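Local coordinates for acetyltransferase (Escherichia coli, PDB 7BYY), which is a GNAT-family toxin that acetylates aminoacyl-tRNAs, with acetyl-CoA as the probable acetyl donor, at residues A55-I60 with C71-Y76; G96-V101 with L133-V138. The protein carries 1 engineered substitution. All blocks are in the same frame, centred on the assembly; numbering follows the deposited sequence.

Interaction 1: residues A55-I60 with C71-Y76; sequences AAKALI and CTFTAY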
loop_
_atom_site.group_PDB
_atom_site.type_symbol
_atom_site.label_atom_id
_atom_site.label_comp_id
_atom_site.label_asym_id
_atom_site.label_seq_id
_atom_site.Cartn_x
_atom_site.Cartn_y
_atom_site.Cartn_z
ATOM N N ALA A 55 8.879 -4.753 3.029
ATOM C CA ALA A 55 9.998 -3.858 2.793
ATOM C C ALA A 55 10.715 -3.597 4.109
ATOM O O ALA A 55 10.112 -3.668 5.185
ATOM C CB ALA A 55 9.543 -2.535 2.178
ATOM N N ALA A 56 12.007 -3.295 4.019
ATOM C CA ALA A 56 12.846 -3.131 5.196
ATOM C C ALA A 56 13.588 -1.806 5.142
ATOM O O ALA A 56 14.104 -1.410 4.091
ATOM C CB ALA A 56 13.853 -4.280 5.326
ATOM N N LYS A 57 13.636 -1.127 6.284
ATOM C CA LYS A 57 14.424 0.084 6.469
ATOM C C LYS A 57 15.547 -0.212 7.451
ATOM O O LYS A 57 15.302 -0.755 8.534
ATOM C CB LYS A 57 13.556 1.232 6.984
ATOM C CG LYS A 57 13.087 2.176 5.898
ATOM C CD LYS A 57 14.236 3.016 5.367
ATOM C CE LYS A 57 13.970 3.458 3.938
ATOM N NZ LYS A 57 12.568 3.927 3.767
ATOM N N ALA A 58 16.773 0.142 7.073
ATOM C CA ALA A 58 17.954 -0.181 7.857
ATOM C C ALA A 58 18.617 1.085 8.385
ATOM O O ALA A 58 18.563 2.146 7.756
ATOM C CB ALA A 58 18.964 -0.983 7.028
ATOM N N LEU A 59 19.241 0.956 9.553
ATOM C CA LEU A 59 20.082 1.997 10.133
ATOM C C LEU A 59 21.513 1.482 10.150
ATOM O O LEU A 59 21.851 0.595 10.942
ATOM C CB LEU A 59 19.617 2.365 11.539
ATOM C CG LEU A 59 18.700 3.579 11.635
ATOM C CD1 LEU A 59 18.700 4.132 13.049
ATOM C CD2 LEU A 59 19.119 4.641 10.631
ATOM N N ILE A 60 22.351 2.037 9.283
ATOM C CA ILE A 60 23.728 1.592 9.114
ATOM C C ILE A 60 24.660 2.662 9.662
ATOM O O ILE A 60 24.415 3.862 9.491
ATOM C CB ILE A 60 24.039 1.295 7.633
ATOM C CG1 ILE A 60 22.981 0.352 7.048
ATOM C CG2 ILE A 60 25.437 0.710 7.479
ATOM C CD1 ILE A 60 22.811 -0.939 7.823
ATOM N N CYS A 71 13.717 -2.368 10.366
ATOM C CA CYS A 71 12.310 -1.983 10.401
ATOM C C CYS A 71 11.622 -2.560 9.172
ATOM O O CYS A 71 11.882 -2.106 8.054
ATOM C CB CYS A 71 12.179 -0.469 10.443
ATOM S SG CYS A 71 10.520 0.100 10.117
ATOM N N THR A 72 10.743 -3.538 9.375
ATOM C CA THR A 72 10.033 -4.184 8.280
ATOM C C THR A 72 8.548 -3.848 8.337
ATOM O O THR A 72 7.967 -3.693 9.416
ATOM C CB THR A 72 10.215 -5.705 8.309
ATOM O OG1 THR A 72 9.779 -6.218 9.571
ATOM C CG2 THR A 72 11.678 -6.074 8.096
ATOM N N PHE A 73 7.935 -3.753 7.159
ATOM C CA PHE A 73 6.552 -3.313 7.059
ATOM C C PHE A 73 5.939 -3.874 5.783
ATOM O O PHE A 73 6.643 -4.127 4.801
ATOM C CB PHE A 73 6.460 -1.785 7.077
ATOM C CG PHE A 73 7.407 -1.114 6.125
ATOM C CD1 PHE A 73 8.721 -0.866 6.490
ATOM C CD2 PHE A 73 6.982 -0.729 4.863
ATOM C CE1 PHE A 73 9.595 -0.250 5.615
ATOM C CE2 PHE A 73 7.851 -0.109 3.986
ATOM C CZ PHE A 73 9.160 0.132 4.363
ATOM N N THR A 74 4.623 -4.078 5.817
ATOM C CA THR A 74 3.863 -4.630 4.701
ATOM C C THR A 74 2.621 -3.781 4.466
ATOM O O THR A 74 2.375 -2.790 5.159
ATOM C CB THR A 74 3.449 -6.087 4.958
ATOM O OG1 THR A 74 2.350 -6.116 5.880
ATOM C CG2 THR A 74 4.597 -6.893 5.536
ATOM N N ALA A 75 1.827 -4.180 3.479
ATOM C CA ALA A 75 0.507 -3.603 3.275
ATOM C C ALA A 75 -0.530 -4.420 4.035
ATOM O O ALA A 75 -0.397 -5.637 4.190
ATOM C CB ALA A 75 0.153 -3.550 1.787
ATOM N N TYR A 76 -1.567 -3.739 4.513
ATOM C CA TYR A 76 -2.519 -4.369 5.415
ATOM C C TYR A 76 -3.837 -3.612 5.351
ATOM O O TYR A 76 -3.880 -2.432 4.997
ATOM C CB TYR A 76 -1.976 -4.400 6.848
ATOM C CG TYR A 76 -2.669 -5.376 7.769
ATOM C CD1 TYR A 76 -2.980 -6.661 7.347
ATOM C CD2 TYR A 76 -3.000 -5.016 9.068
ATOM C CE1 TYR A 76 -3.610 -7.556 8.193
ATOM C CE2 TYR A 76 -3.626 -5.903 9.921
ATOM C CZ TYR A 76 -3.930 -7.171 9.478
ATOM O OH TYR A 76 -4.557 -8.057 10.324
#

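Interaction 2: residues G96-V101 with L133-V138; sequences GVVRLV and LPIKGV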
loop_
_atom_site.group_PDB
_atom_site.type_symbol
_atom_site.label_atom_id
_atom_site.label_comp_id
_atom_site.label_asym_id
_atom_site.label_seq_id
_atom_site.Cartn_x
_atom_site.Cartn_y
_atom_site.Cartn_z
ATOM N N GLY A 96 -7.530 0.711 4.590
ATOM C CA GLY A 96 -6.193 0.367 4.144
ATOM C C GLY A 96 -5.152 1.144 4.921
ATOM O O GLY A 96 -5.243 2.369 5.046
ATOM N N VAL A 97 -4.167 0.424 5.463
ATOM C CA VAL A 97 -3.101 1.015 6.265
ATOM C C VAL A 97 -1.784 0.333 5.920
ATOM O O VAL A 97 -1.744 -0.695 5.241
ATOM C CB VAL A 97 -3.358 0.900 7.786
ATOM C CG1 VAL A 97 -4.640 1.622 8.190
ATOM C CG2 VAL A 97 -3.382 -0.564 8.210
ATOM N N VAL A 98 -0.697 0.914 6.414
ATOM C CA VAL A 98 0.616 0.284 6.373
ATOM C C VAL A 98 0.881 -0.316 7.746
ATOM O O VAL A 98 0.826 0.391 8.759
ATOM C CB VAL A 98 1.713 1.286 5.983
ATOM C CG1 VAL A 98 3.088 0.690 6.254
ATOM C CG2 VAL A 98 1.572 1.680 4.519
ATOM N N ARG A 99 1.155 -1.615 7.793
ATOM C CA ARG A 99 1.416 -2.282 9.060
ATOM C C ARG A 99 2.910 -2.293 9.352
ATOM O O ARG A 99 3.714 -2.692 8.503
ATOM C CB ARG A 99 0.879 -3.713 9.064
ATOM C CG ARG A 99 1.225 -4.459 10.345
ATOM C CD ARG A 99 0.651 -5.857 10.373
ATOM N NE ARG A 99 0.868 -6.554 9.113
ATOM C CZ ARG A 99 0.895 -7.875 8.986
ATOM N NH1 ARG A 99 0.722 -8.646 10.055
ATOM N NH2 ARG A 99 1.095 -8.424 7.791
ATOM N N LEU A 100 3.273 -1.849 10.554
ATOM C CA LEU A 100 4.633 -1.986 11.063
ATOM C C LEU A 100 4.717 -3.318 11.795
ATOM O O LEU A 100 4.094 -3.498 12.847
ATOM C CB LEU A 100 4.985 -0.820 11.984
ATOM C CG LEU A 100 6.459 -0.675 12.359
ATOM C CD1 LEU A 100 7.285 -0.441 11.114
ATOM C CD2 LEU A 100 6.659 0.458 13.350
ATOM N N VAL A 101 5.468 -4.262 11.234
ATOM C CA VAL A 101 5.514 -5.605 11.798
ATOM C C VAL A 101 6.745 -5.842 12.667
ATOM O O VAL A 101 6.729 -6.758 13.503
ATOM C CB VAL A 101 5.423 -6.673 10.686
ATOM C CG1 VAL A 101 4.343 -6.296 9.684
ATOM C CG2 VAL A 101 6.756 -6.849 9.993
ATOM N N LEU A 133 -0.306 5.585 -2.983
ATOM C CA LEU A 133 -1.471 4.812 -2.576
ATOM C C LEU A 133 -1.986 5.342 -1.244
ATOM O O LEU A 133 -1.284 5.257 -0.227
ATOM C CB LEU A 133 -1.120 3.325 -2.470
ATOM C CG LEU A 133 -2.269 2.364 -2.163
ATOM C CD1 LEU A 133 -3.362 2.463 -3.218
ATOM C CD2 LEU A 133 -1.743 0.943 -2.064
ATOM N N PRO A 134 -3.199 5.892 -1.208
ATOM C CA PRO A 134 -3.705 6.477 0.039
ATOM C C PRO A 134 -3.914 5.416 1.105
ATOM O O PRO A 134 -4.434 4.330 0.837
ATOM C CB PRO A 134 -5.037 7.117 -0.378
ATOM C CG PRO A 134 -4.982 7.202 -1.878
ATOM C CD PRO A 134 -4.160 6.030 -2.310
ATOM N N ILE A 135 -3.493 5.742 2.325
ATOM C CA ILE A 135 -3.694 4.883 3.480
ATOM C C ILE A 135 -4.201 5.742 4.630
ATOM O O ILE A 135 -4.021 6.960 4.651
ATOM C CB ILE A 135 -2.410 4.114 3.871
ATOM C CG1 ILE A 135 -1.234 5.064 4.127
ATOM C CG2 ILE A 135 -2.038 3.126 2.782
ATOM C CD1 ILE A 135 -1.170 5.633 5.528
ATOM N N LYS A 136 -4.868 5.094 5.582
ATOM C CA LYS A 136 -5.440 5.813 6.713
ATOM C C LYS A 136 -4.448 6.025 7.847
ATOM O O LYS A 136 -4.622 6.960 8.636
ATOM C CB LYS A 136 -6.672 5.073 7.240
ATOM C CG LYS A 136 -7.867 5.142 6.305
ATOM C CD LYS A 136 -8.269 6.582 6.052
ATOM C CE LYS A 136 -9.444 6.671 5.100
ATOM N NZ LYS A 136 -10.024 8.042 5.105
ATOM N N GLY A 137 -3.416 5.196 7.941
ATOM C CA GLY A 137 -2.437 5.351 8.999
ATOM C C GLY A 137 -1.518 4.148 9.059
ATOM O O GLY A 137 -1.333 3.441 8.069
ATOM N N VAL A 138 -0.947 3.931 10.241
ATOM C CA VAL A 138 -0.025 2.830 10.484
ATOM C C VAL A 138 -0.560 1.992 11.638
ATOM O O VAL A 138 -0.904 2.526 12.700
ATOM C CB VAL A 138 1.399 3.331 10.784
ATOM C CG1 VAL A 138 2.275 2.183 11.263
ATOM C CG2 VAL A 138 2.001 3.979 9.549
#

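Interaction 1: residues A55-I60 with C71-Y76
Ala55 and Phe73 form a hydrogen-bonded antiparallel pair, and their two bonds define the register of the segments. Ala55 N donates to Phe73 O at 2.9 Å, nearly straight at the hydrogen (164°), and Phe73 N returns a more bent bond to Ala55 O. One step along, Ala56 and Thr72 make a non-hydrogen-bonded pair whose CA atoms are 4.3 Å apart. Beyond them Lys57 N reaches Cys71 O at 2.7 Å. The segments run antiparallel at 160°. Between the main bonds, Thr72 CA and Ala56 CA direct C-H groups at Ala55 O and Cys71 O respectively.

Such pairing belongs to a beta hairpin, here strands 55-61 and 67-79 within the central mixed sheet of the GNAT fold. Helix 114-132 covers the face that carries Cys71 and Phe73, where the rings of Phe122 and His125 meet the Phe73 ring. The second subunit also closes on this region, its Leu133 packing on Phe73 and its Pro134 on Ala55.

The Phe73 ring and Ala55 carry much of the side-chain contact. Phe73 CG lies between the backbone N and the carbonyl carbon (chi1 49°), and the ring lies against Ala55. Ala55 CB touches CE2 and CZ of Phe73, each at 3.5 Å, while Ala55 O stands 3.3 Å above one ring face, offset toward the rim at CD1 and CE1. That oxygen is thus both the acceptor for Phe73 N and a neighbour of the same residue's ring. Lys57 CB lies 4.1 Å from Cys71 CB, and the lysine chain then bends away from the 71-76 strand, touching His125. On the other sheet face, the methyl CG2 of Thr72 meets Ala56 CB at 4.0 Å.

Interaction 2: residues G96-V101 with L133-V138
Gly96 O accepts a bond from Lys136 N at 2.8 Å, almost straight at the hydrogen (168°), where the chain enters the second strand of a beta-alpha-beta unit. Strand 94-105, helix 114-132 and strand 137-142 make up this unit, part of the core of the GNAT fold. Ile135 approaches the same oxygen from beside Lys136, its CA 3.3 Å from Gly96 O.

Val97 follows, its CB 3.3 Å from Gly137 O. Its CG1, anti to the carbonyl carbon and beside the backbone N (chi1 -61°), lies alongside the Gly137 backbone and meets Lys136 CB at 4.1 Å. The lysine chain then leads off to the second subunit, where NZ forms a salt bridge with Asp53 and a hydrogen bond with Asn51 O of that subunit.

Val98 is the residue bridged in parallel to Val138. Its N donates to Gly137 O at 3.1 Å, lying in the plane of that carbonyl, and a further backbone bond joins it to Tyr139, so that it straddles Val138 as expected of a parallel pair. On the face that Val98 shares with Val138, Val98 CG2 meets Ile135 CG2 at 4.3 Å. Phe122 and Ile129 of helix 114-132 cover Val98, whereas Ile135 and Val138 also touch helix 174-187; apolar packing therefore ties the strand pair to two helices.

Leu100, two residues further on, extends this apolar surface. Val138 CG1, anti to its backbone N, sits beside Val98 O and meets Leu100 CB at 4.1 Å.

Overall arrangement
Interactions 1 and 2 lie in one sheet, their centres about 13 Å apart, joined by the pairing of strands 67-79 and 94-105. Tyr76 O to Val97 N, at 2.9 Å, and Thr74 O to Arg99 N, at 3.1 Å, are probable hydrogen bonds across that seam, and Cys71 SG packs on Leu100 CD1 at 3.4 Å. Arg99 adds a side-chain bond to Thr74 and a cation-pi contact with Tyr76. Both contacts meet the second subunit, whose Pro134 packs on Ala55 just as Pro134 here packs on its Ala55. In GNAT relatives acetyl-CoA binds between the splayed ends of the strands that correspond to 94-105 and 137-142, which probably holds here.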